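Local coordinates for hyperpolarization-activated (Ih) channel (Strongylocentrotus purpuratus, PDB 2PTM), which forms the C-linker and cyclic nucleotide-binding region of an HCN-type channel, which binds cAMP and probably serves gating of a voltage-dependent potassium-conducting pore, at residues R31-D36 against V98-D103; C146-E151 against Q171-V176. All coordinates share one frame; numbering follows the deposited sequence.

Contact 1: R31-D36 against V98-D103; sequences RNKILD and VFQPAD. With NCO (cobalt hexammine(III)), chain B.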
loop_
_atom_site.group_PDB
_atom_site.type_symbol
_atom_site.label_atom_id
_atom_site.label_comp_id
_atom_site.label_asym_id
_atom_site.label_seq_id
_atom_site.Cartn_x
_atom_site.Cartn_y
_atom_site.Cartn_z
ATOM N N ARG A 31 28.708 -3.425 -11.583
ATOM C CA ARG A 31 28.216 -4.793 -11.537
ATOM C C ARG A 31 28.865 -5.495 -10.365
ATOM O O ARG A 31 28.206 -6.197 -9.608
ATOM C CB ARG A 31 28.555 -5.547 -12.826
ATOM C CG ARG A 31 27.863 -5.008 -14.067
ATOM C CD ARG A 31 27.858 -6.027 -15.193
ATOM N NE ARG A 31 27.450 -5.409 -16.454
ATOM C CZ ARG A 31 27.156 -6.084 -17.560
ATOM N NH1 ARG A 31 27.215 -7.408 -17.562
ATOM N NH2 ARG A 31 26.798 -5.436 -18.662
ATOM N N ASN A 32 30.170 -5.301 -10.222
ATOM C CA ASN A 32 30.906 -5.920 -9.127
ATOM C C ASN A 32 30.499 -5.391 -7.759
ATOM O O ASN A 32 30.476 -6.140 -6.789
ATOM C CB ASN A 32 32.413 -5.791 -9.349
ATOM C CG ASN A 32 32.908 -6.726 -10.431
ATOM O OD1 ASN A 32 32.430 -7.854 -10.547
ATOM N ND2 ASN A 32 33.865 -6.264 -11.234
ATOM N N LYS A 33 30.161 -4.105 -7.688
ATOM C CA LYS A 33 29.685 -3.521 -6.437
ATOM C C LYS A 33 28.386 -4.193 -6.006
ATOM O O LYS A 33 28.200 -4.539 -4.833
ATOM C CB LYS A 33 29.464 -2.016 -6.586
ATOM C CG LYS A 33 28.885 -1.358 -5.333
ATOM C CD LYS A 33 28.856 0.163 -5.423
ATOM C CE LYS A 33 28.571 0.788 -4.030
ATOM N NZ LYS A 33 27.924 2.109 -4.139
ATOM N N ILE A 34 27.495 -4.382 -6.969
ATOM C CA ILE A 34 26.203 -5.005 -6.709
ATOM C C ILE A 34 26.349 -6.472 -6.307
ATOM O O ILE A 34 25.757 -6.909 -5.326
ATOM C CB ILE A 34 25.284 -4.840 -7.918
ATOM C CG1 ILE A 34 24.980 -3.353 -8.094
ATOM C CG2 ILE A 34 23.999 -5.652 -7.751
ATOM C CD1 ILE A 34 24.329 -2.997 -9.414
ATOM N N LEU A 35 27.151 -7.230 -7.047
ATOM C CA LEU A 35 27.381 -8.637 -6.689
ATOM C C LEU A 35 28.033 -8.765 -5.313
ATOM O O LEU A 35 27.647 -9.623 -4.521
ATOM C CB LEU A 35 28.223 -9.339 -7.755
ATOM C CG LEU A 35 27.567 -9.418 -9.136
ATOM C CD1 LEU A 35 28.528 -10.031 -10.159
ATOM C CD2 LEU A 35 26.268 -10.229 -9.069
ATOM N N ASP A 36 29.015 -7.911 -5.024
ATOM C CA ASP A 36 29.645 -7.890 -3.695
ATOM C C ASP A 36 28.636 -7.590 -2.587
ATOM O O ASP A 36 28.716 -8.134 -1.470
ATOM C CB ASP A 36 30.740 -6.826 -3.631
ATOM C CG ASP A 36 31.959 -7.185 -4.448
ATOM O OD1 ASP A 36 31.984 -8.273 -5.051
ATOM O OD2 ASP A 36 32.895 -6.363 -4.490
ATOM N N VAL A 98 22.393 -2.231 4.766
ATOM C CA VAL A 98 23.824 -2.479 4.633
ATOM C C VAL A 98 24.368 -1.467 3.648
ATOM O O VAL A 98 23.732 -1.207 2.618
ATOM C CB VAL A 98 24.113 -3.914 4.106
ATOM C CG1 VAL A 98 25.548 -4.018 3.606
ATOM C CG2 VAL A 98 23.847 -4.953 5.190
ATOM N N PHE A 99 25.528 -0.889 3.974
ATOM C CA PHE A 99 26.251 0.002 3.075
ATOM C C PHE A 99 27.701 -0.481 2.898
ATOM O O PHE A 99 28.216 -1.271 3.701
ATOM C CB PHE A 99 26.235 1.458 3.589
ATOM C CG PHE A 99 24.892 2.146 3.463
ATOM C CD1 PHE A 99 24.603 2.954 2.360
ATOM C CD2 PHE A 99 23.930 2.006 4.453
ATOM C CE1 PHE A 99 23.381 3.588 2.231
ATOM C CE2 PHE A 99 22.692 2.641 4.343
ATOM C CZ PHE A 99 22.417 3.440 3.224
ATOM N N GLN A 100 28.343 0.008 1.841
ATOM C CA GLN A 100 29.672 -0.436 1.431
ATOM C C GLN A 100 30.709 0.662 1.616
ATOM O O GLN A 100 30.360 1.833 1.716
ATOM C CB GLN A 100 29.631 -0.878 -0.037
ATOM C CG GLN A 100 28.922 -2.227 -0.221
ATOM C CD GLN A 100 28.576 -2.531 -1.654
ATOM O OE1 GLN A 100 27.747 -1.851 -2.253
ATOM N NE2 GLN A 100 29.197 -3.577 -2.215
ATOM N N PRO A 101 31.997 0.285 1.663
ATOM C CA PRO A 101 33.078 1.260 1.825
ATOM C C PRO A 101 32.950 2.425 0.842
ATOM O O PRO A 101 32.671 2.199 -0.341
ATOM C CB PRO A 101 34.329 0.437 1.514
ATOM C CG PRO A 101 33.976 -0.927 1.922
ATOM C CD PRO A 101 32.506 -1.099 1.637
ATOM N N ALA A 102 33.129 3.644 1.357
ATOM C CA ALA A 102 33.044 4.887 0.588
ATOM C C ALA A 102 31.613 5.355 0.240
ATOM O O ALA A 102 31.438 6.428 -0.335
ATOM C CB ALA A 102 33.952 4.835 -0.666
ATOM N N ASP A 103 30.593 4.570 0.588
ATOM C CA ASP A 103 29.209 5.018 0.406
ATOM C C ASP A 103 28.909 6.227 1.289
ATOM O O ASP A 103 29.249 6.238 2.472
ATOM C CB ASP A 103 28.208 3.923 0.784
ATOM C CG ASP A 103 28.014 2.891 -0.302
ATOM O OD1 ASP A 103 28.576 3.057 -1.411
ATOM O OD2 ASP A 103 27.285 1.908 -0.035
HETATM CO CO NCO B . 33.550 -12.084 -5.174
HETATM N N1 NCO B . 32.687 -14.027 -4.816
HETATM N N2 NCO B . 35.443 -13.003 -5.697
HETATM N N3 NCO B . 32.957 -11.970 -7.315
HETATM N N4 NCO B . 34.214 -11.973 -2.912
HETATM N N5 NCO B . 34.450 -10.137 -5.473
HETATM N N6 NCO B . 31.586 -11.197 -4.617
#
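Lys-33 and Gln-100 meet through one hydrogen bond and close packing of the lysine chain against the amide oxygen. Gln-100 NE2 donates to the helix carbonyl Lys-33 O at 3.0 Å, nearly straight (166° at the hydrogen), while the lysine's extended chain runs past the amide with CG and CE each 3.3 Å from Gln-100 OE1, an oxygen buried against these methylenes without a hydrogen-bond partner. With CG anti to the backbone N (chi1 177°), Lys-33 reaches beyond the amide to Asp-103, and its NZ forms a salt bridge with Asp-103 OD1 (3.0 Å) on the syn side of the carboxylate. The same ammonium makes a salt bridge, its stronger one, with Asp-63 of the second subunit, joining a carboxylate of its own chain to one across the subunit interface. Asp-103 is itself placed by the loop: its OD2 takes the backbone N of Gln-100 at 2.9 Å from above the carboxylate plane, and a type II turn spans Gln-100 to Asp-103. Tyr-162 OH also hydrogen-bonds Gln-100 NE2. On the helix, Asp-36 turns OD1 to two ammines of cobalt hexammine. Helix 28-42 of the C-linker thus docks on a turn of the cyclic nucleotide-binding domain's beta roll.

Contact 2: C146-E151 against Q171-V176; sequences CLLTRE and QHFNQV. With CMP (adenosine-3',5'-cyclic-monophosphate), chain C.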
loop_
_atom_site.group_PDB
_atom_site.type_symbol
_atom_site.label_atom_id
_atom_site.label_comp_id
_atom_site.label_asym_id
_atom_site.label_seq_id
_atom_site.Cartn_x
_atom_site.Cartn_y
_atom_site.Cartn_z
ATOM N N CYS A 146 18.846 16.225 12.181
ATOM C CA CYS A 146 17.870 16.665 11.185
ATOM C C CYS A 146 16.435 16.289 11.572
ATOM O O CYS A 146 15.493 17.030 11.303
ATOM C CB CYS A 146 18.238 16.035 9.841
ATOM S SG CYS A 146 17.212 16.492 8.474
ATOM N N LEU A 147 16.268 15.129 12.199
ATOM C CA LEU A 147 14.940 14.688 12.641
ATOM C C LEU A 147 14.436 15.506 13.826
ATOM O O LEU A 147 13.231 15.651 14.024
ATOM C CB LEU A 147 14.956 13.205 13.024
ATOM C CG LEU A 147 15.408 12.214 11.950
ATOM C CD1 LEU A 147 15.055 10.808 12.375
ATOM C CD2 LEU A 147 14.744 12.543 10.639
ATOM N N LEU A 148 15.363 16.012 14.628
ATOM C CA LEU A 148 15.005 16.820 15.788
ATOM C C LEU A 148 14.674 18.258 15.396
ATOM O O LEU A 148 13.751 18.862 15.946
ATOM C CB LEU A 148 16.128 16.794 16.834
ATOM C CG LEU A 148 16.393 15.453 17.522
ATOM C CD1 LEU A 148 17.716 15.473 18.294
ATOM C CD2 LEU A 148 15.232 15.090 18.435
ATOM N N THR A 149 15.419 18.802 14.439
ATOM C CA THR A 149 15.240 20.192 14.028
ATOM C C THR A 149 14.247 20.329 12.881
ATOM O O THR A 149 13.715 21.410 12.637
ATOM C CB THR A 149 16.559 20.800 13.543
ATOM O OG1 THR A 149 16.955 20.152 12.329
ATOM C CG2 THR A 149 17.645 20.634 14.587
ATOM N N ARG A 150 14.015 19.232 12.172
ATOM C CA ARG A 150 13.218 19.251 10.949
ATOM C C ARG A 150 13.809 20.228 9.931
ATOM O O ARG A 150 13.093 20.779 9.090
ATOM C CB ARG A 150 11.760 19.595 11.262
ATOM C CG ARG A 150 11.136 18.685 12.307
ATOM C CD ARG A 150 9.885 19.298 12.917
ATOM N NE ARG A 150 9.415 18.523 14.062
ATOM C CZ ARG A 150 9.832 18.708 15.311
ATOM N NH1 ARG A 150 10.728 19.650 15.581
ATOM N NH2 ARG A 150 9.353 17.954 16.293
ATOM N N GLU A 151 15.117 20.445 10.030
ATOM C CA GLU A 151 15.857 21.272 9.087
ATOM C C GLU A 151 16.614 20.388 8.098
ATOM O O GLU A 151 16.024 19.513 7.465
ATOM C CB GLU A 151 16.838 22.184 9.827
ATOM C CG GLU A 151 16.176 23.202 10.745
ATOM C CD GLU A 151 15.494 24.313 9.982
ATOM O OE1 GLU A 151 15.627 24.352 8.739
ATOM O OE2 GLU A 151 14.826 25.151 10.625
ATOM N N GLN A 171 8.879 9.235 10.735
ATOM C CA GLN A 171 7.557 8.988 11.307
ATOM C C GLN A 171 7.636 8.134 12.568
ATOM O O GLN A 171 7.018 8.465 13.576
ATOM C CB GLN A 171 6.607 8.358 10.279
ATOM C CG GLN A 171 7.321 7.687 9.120
ATOM C CD GLN A 171 7.699 8.668 8.023
ATOM O OE1 GLN A 171 6.905 9.540 7.650
ATOM N NE2 GLN A 171 8.910 8.530 7.495
ATOM N N HIS A 172 8.404 7.048 12.518
ATOM C CA HIS A 172 8.561 6.179 13.685
ATOM C C HIS A 172 9.352 6.858 14.804
ATOM O O HIS A 172 9.049 6.680 15.983
ATOM C CB HIS A 172 9.235 4.857 13.300
ATOM C CG HIS A 172 8.469 4.055 12.293
ATOM N ND1 HIS A 172 7.093 3.944 12.317
ATOM C CD2 HIS A 172 8.886 3.305 11.245
ATOM C CE1 HIS A 172 6.696 3.172 11.321
ATOM N NE2 HIS A 172 7.764 2.772 10.653
ATOM N N PHE A 173 10.386 7.602 14.418
ATOM C CA PHE A 173 11.191 8.396 15.342
ATOM C C PHE A 173 10.286 9.300 16.173
ATOM O O PHE A 173 10.343 9.300 17.410
ATOM C CB PHE A 173 12.200 9.221 14.530
ATOM C CG PHE A 173 13.052 10.161 15.345
ATOM C CD1 PHE A 173 14.268 9.743 15.866
ATOM C CD2 PHE A 173 12.658 11.474 15.548
ATOM C CE1 PHE A 173 15.071 10.614 16.593
ATOM C CE2 PHE A 173 13.452 12.352 16.279
ATOM C CZ PHE A 173 14.664 11.920 16.803
ATOM N N ASN A 174 9.437 10.059 15.495
ATOM C CA ASN A 174 8.549 10.980 16.185
ATOM C C ASN A 174 7.508 10.249 17.027
ATOM O O ASN A 174 7.082 10.748 18.055
ATOM C CB ASN A 174 7.892 11.945 15.194
ATOM C CG ASN A 174 8.809 13.088 14.804
ATOM O OD1 ASN A 174 9.413 13.737 15.661
ATOM N ND2 ASN A 174 8.917 13.341 13.507
ATOM N N GLN A 175 7.125 9.054 16.593
ATOM C CA GLN A 175 6.190 8.227 17.346
ATOM C C GLN A 175 6.781 7.774 18.683
ATOM O O GLN A 175 6.172 7.963 19.732
ATOM C CB GLN A 175 5.772 7.006 16.522
ATOM C CG GLN A 175 4.840 7.314 15.360
ATOM C CD GLN A 175 4.547 6.085 14.510
ATOM O OE1 GLN A 175 4.872 4.956 14.891
ATOM N NE2 GLN A 175 3.931 6.301 13.352
ATOM N N VAL A 176 7.970 7.182 18.646
ATOM C CA VAL A 176 8.567 6.632 19.860
ATOM C C VAL A 176 8.968 7.708 20.875
ATOM O O VAL A 176 8.915 7.476 22.086
ATOM C CB VAL A 176 9.758 5.702 19.546
ATOM C CG1 VAL A 176 9.358 4.692 18.489
ATOM C CG2 VAL A 176 10.949 6.500 19.075
HETATM P P CMP C . 22.158 14.858 10.805
HETATM O O1P CMP C . 22.437 16.388 10.676
HETATM O O2P CMP C . 20.773 14.418 10.757
HETATM O "O5'" CMP C . 23.161 14.269 9.694
HETATM C "C5'" CMP C . 24.543 14.051 9.861
HETATM C "C4'" CMP C . 24.884 13.418 11.203
HETATM O "O4'" CMP C . 26.244 13.510 11.613
HETATM C "C3'" CMP C . 24.202 14.241 12.270
HETATM O "O3'" CMP C . 22.834 14.461 12.224
HETATM C "C2'" CMP C . 24.757 13.738 13.603
HETATM O "O2'" CMP C . 24.214 12.453 13.871
HETATM C "C1'" CMP C . 26.208 13.456 13.083
HETATM N N9 CMP C . 27.148 14.420 13.576
HETATM C C8 CMP C . 27.329 15.774 13.195
HETATM N N7 CMP C . 28.347 16.363 13.844
HETATM C C5 CMP C . 28.851 15.380 14.703
HETATM C C6 CMP C . 29.899 15.338 15.668
HETATM N N6 CMP C . 30.686 16.440 15.893
HETATM N N1 CMP C . 30.113 14.180 16.363
HETATM C C2 CMP C . 29.335 13.106 16.101
HETATM N N3 CMP C . 28.318 12.987 15.221
HETATM C C4 CMP C . 28.118 14.138 14.534
HETATM O O HOH W 1 11.309 15.719 15.940
#
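The short helix 145-149 and helix 170-179 approach most closely at Leu-147 and Phe-173, with 7.8 Å between their CA atoms. Phe-173 fills this gap: a chi1 of 176° swings the ring away from its own backbone N and out to the two leucines. Leu-147 lies over one face. Its CB makes a CH-pi contact 3.9 Å from the ring centroid, 19° off the normal, and its CD1 covers the inner end of the ring, 3.6 Å from Phe-173 CG. Leu-148 comes instead to the edge, where CD2 lies in the ring plane at 3.6 Å from Phe-173 CZ. Face and rim are thus held by successive residues of one helix, which should restrict rotation of the ring. Beside this apolar patch, a water donates to Leu-147 O (2.7 Å) and to Asn-174 OD1 (2.8 Å), joining the helices by a polar bridge. Asn-174 OD1 also accepts from Arg-184. The guanidinium of Arg-150 lies close by, and the residue leaves the helix with positive phi, while Thr-149 OG1 closes an ST turn on Glu-151 N. At the helix's other end, Cys-146 N donates to O2P of cAMP at 3.0 Å, as expected of the short helix in the phosphate-binding cassette of this family; Glu-144 also binds the ligand. Met-115 of strand 114-118 touches both Leu-147 and Phe-173, and Met-187 of helix 181-192 touches both Phe-173 and Leu-148; the ring therefore sits where the cassette helix, the beta roll and two C-terminal helices meet.

How the contacts relate
Contacts 1 and 2 lie on opposite sides of the chain's centre, with their own centres 28 Å apart and nearest atoms about 14 Å apart, and they follow one another along the sequence. Only contact 2 takes part in the cAMP pocket, through Cys-146; contact 1 lies away from it and faces a second subunit. Both involve the cyclic nucleotide-binding domain and are linked through its beta roll: strand 95-99 leads into the turn of contact 1 and pairs with strand 163-169, which runs directly into helix 170-179 of contact 2. Contact 1 thus fastens the C-linker to one edge of the roll, while contact 2 packs the cassette helix on helix 170-179.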